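Local coordinates for protein eukaryotic translation initiation factor 2D (Homo sapiens, PDB 5W2F) that delivers tRNA to the P-site of the eukaryotic ribosome without GTP during translation initiation, and is represented here by its C-terminal region, at residues Y40-D45 with L77-L82. Residues are numbered along the deposited sequence; the frame is centred on the assembly and turned at random.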
loop_
_atom_site.group_PDB
_atom_site.type_symbol
_atom_site.label_atom_id
_atom_site.label_comp_id
_atom_site.label_asym_id
_atom_site.label_seq_id
_atom_site.Cartn_x
_atom_site.Cartn_y
_atom_site.Cartn_z
ATOM N N TYR A 40 14.372 21.110 -2.835
ATOM C CA TYR A 40 15.750 20.644 -2.922
ATOM C C TYR A 40 16.410 21.217 -4.186
ATOM O O TYR A 40 17.531 21.760 -4.141
ATOM C CB TYR A 40 15.815 19.103 -2.887
ATOM C CG TYR A 40 17.227 18.586 -2.939
ATOM C CD1 TYR A 40 17.892 18.388 -4.159
ATOM C CD2 TYR A 40 17.906 18.283 -1.767
ATOM C CE1 TYR A 40 19.205 17.937 -4.195
ATOM C CE2 TYR A 40 19.209 17.827 -1.792
ATOM C CZ TYR A 40 19.860 17.663 -3.002
ATOM O OH TYR A 40 21.157 17.227 -2.987
ATOM N N ALA A 41 15.715 21.123 -5.313
ATOM C CA ALA A 41 16.275 21.626 -6.559
ATOM C C ALA A 41 16.525 23.128 -6.511
ATOM O O ALA A 41 17.570 23.608 -6.966
ATOM C CB ALA A 41 15.367 21.276 -7.722
ATOM N N LYS A 42 15.581 23.867 -5.943
ATOM C CA LYS A 42 15.703 25.318 -5.874
ATOM C C LYS A 42 16.829 25.726 -4.908
ATOM O O LYS A 42 17.690 26.569 -5.250
ATOM C CB LYS A 42 14.360 25.948 -5.489
ATOM C CG LYS A 42 13.327 25.851 -6.608
ATOM C CD LYS A 42 11.900 26.165 -6.182
ATOM C CE LYS A 42 11.655 27.609 -5.873
ATOM N NZ LYS A 42 10.214 27.778 -5.508
ATOM N N LYS A 43 16.843 25.107 -3.726
ATOM C CA LYS A 43 17.853 25.407 -2.699
ATOM C C LYS A 43 19.276 25.124 -3.174
ATOM O O LYS A 43 20.214 25.833 -2.791
ATOM C CB LYS A 43 17.562 24.612 -1.403
ATOM C CG LYS A 43 18.552 24.842 -0.264
ATOM C CD LYS A 43 18.335 23.881 0.896
ATOM C CE LYS A 43 19.585 23.776 1.760
ATOM N NZ LYS A 43 20.038 25.102 2.261
ATOM N N ASN A 44 19.445 24.097 -4.009
ATOM C CA ASN A 44 20.776 23.684 -4.464
ATOM C C ASN A 44 21.144 24.203 -5.860
ATOM O O ASN A 44 22.137 23.770 -6.439
ATOM C CB ASN A 44 20.895 22.159 -4.359
ATOM C CG ASN A 44 20.899 21.694 -2.917
ATOM O OD1 ASN A 44 21.874 21.904 -2.193
ATOM N ND2 ASN A 44 19.788 21.121 -2.474
ATOM N N ASP A 45 20.362 25.154 -6.365
ATOM C CA ASP A 45 20.614 25.823 -7.650
ATOM C C ASP A 45 20.737 24.847 -8.809
ATOM O O ASP A 45 21.628 24.975 -9.641
ATOM C CB ASP A 45 21.853 26.736 -7.577
ATOM C CG ASP A 45 21.698 27.821 -6.573
ATOM O OD1 ASP A 45 20.598 28.425 -6.542
ATOM O OD2 ASP A 45 22.680 28.086 -5.835
ATOM N N LEU A 77 16.748 16.175 -15.991
ATOM C CA LEU A 77 15.394 15.667 -16.082
ATOM C C LEU A 77 14.402 16.797 -16.003
ATOM O O LEU A 77 14.584 17.725 -15.211
ATOM C CB LEU A 77 15.090 14.694 -14.944
ATOM C CG LEU A 77 15.775 13.345 -14.993
ATOM C CD1 LEU A 77 15.424 12.533 -13.756
ATOM C CD2 LEU A 77 15.360 12.580 -16.237
ATOM N N PRO A 78 13.319 16.711 -16.797
ATOM C CA PRO A 78 12.201 17.590 -16.518
ATOM C C PRO A 78 11.664 17.394 -15.106
ATOM O O PRO A 78 11.733 16.296 -14.565
ATOM C CB PRO A 78 11.136 17.173 -17.518
ATOM C CG PRO A 78 11.793 16.249 -18.466
ATOM C CD PRO A 78 13.021 15.723 -17.847
ATOM N N TRP A 79 11.111 18.457 -14.532
ATOM C CA TRP A 79 10.574 18.395 -13.162
ATOM C C TRP A 79 9.677 17.188 -12.934
ATOM O O TRP A 79 9.820 16.473 -11.953
ATOM C CB TRP A 79 9.758 19.637 -12.869
ATOM C CG TRP A 79 10.520 20.895 -12.782
ATOM C CD1 TRP A 79 10.688 21.795 -13.772
ATOM C CD2 TRP A 79 11.211 21.407 -11.643
ATOM N NE1 TRP A 79 11.432 22.855 -13.331
ATOM C CE2 TRP A 79 11.770 22.650 -12.026
ATOM C CE3 TRP A 79 11.399 20.952 -10.334
ATOM C CZ2 TRP A 79 12.496 23.443 -11.154
ATOM C CZ3 TRP A 79 12.120 21.749 -9.458
ATOM C CH2 TRP A 79 12.676 22.973 -9.883
ATOM N N ASP A 80 8.766 16.937 -13.861
ATOM C CA ASP A 80 7.818 15.837 -13.648
ATOM C C ASP A 80 8.481 14.472 -13.683
ATOM O O ASP A 80 8.109 13.586 -12.918
ATOM C CB ASP A 80 6.648 15.936 -14.608
ATOM C CG ASP A 80 5.734 17.107 -14.268
ATOM O OD1 ASP A 80 5.020 17.006 -13.262
ATOM O OD2 ASP A 80 5.731 18.140 -14.984
ATOM N N SER A 81 9.469 14.295 -14.556
ATOM C CA SER A 81 10.210 13.041 -14.556
ATOM C C SER A 81 11.008 12.852 -13.284
ATOM O O SER A 81 11.077 11.754 -12.743
ATOM C CB SER A 81 11.161 13.000 -15.741
ATOM O OG SER A 81 10.421 13.008 -16.965
ATOM N N LEU A 82 11.623 13.931 -12.816
ATOM C CA LEU A 82 12.360 13.886 -11.571
ATOM C C LEU A 82 11.447 13.442 -10.439
ATOM O O LEU A 82 11.785 12.550 -9.658
ATOM C CB LEU A 82 12.968 15.255 -11.275
ATOM C CG LEU A 82 13.663 15.413 -9.929
ATOM C CD1 LEU A 82 14.809 14.424 -9.794
ATOM C CD2 LEU A 82 14.121 16.852 -9.755
#
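Ala41, in the last turn of helix 30-43, meets the six-membered ring of Trp79, which opens helix 79-89. Its methyl group points at the other segment and touches the far end of the indole obliquely, with Ala41 CB 3.7 Å from Trp79 CZ3 and 3.8 Å from Trp79 CH2. The CA atoms of Ala41 and Trp79 nevertheless stand 9.3 Å apart; a small residue suits the helix here because the large one comes from across. With chi1 at -68° the indole swings away from its own carbonyl carbon and carries its six-membered ring across to the methyl. Its NE1 hydrogen-bonds to Lys52 O, while Val55 of strand 54-56 touches both Ala41 and Trp79. The contact thus joins two helices and the small antiparallel sheet of the SWIB/MDM2 domain. Lys42 grazes the same ring more loosely, its CG 4.4 Å from Trp79 CH2: the aliphatic part of a lysine can lie by the indole while the ammonium group reaches outward. Asn44 suits the helix end because its short amide can fold back: Tyr40 O accepts from ND2 at 2.9 Å and, from the opposite face of the carbonyl plane, from Asn44 N. The same ND2 lies 3.3 Å above the centre of the Tyr40 ring, an aromatic face suited to packing against an amide, while Tyr40 OH hydrogen-bonds to Asp58. Asp45, with positive phi (56°), is the C' residue of the Schellman motif ending helix 30-43; aspartate tolerates such left-handed angles better than most non-glycine residues.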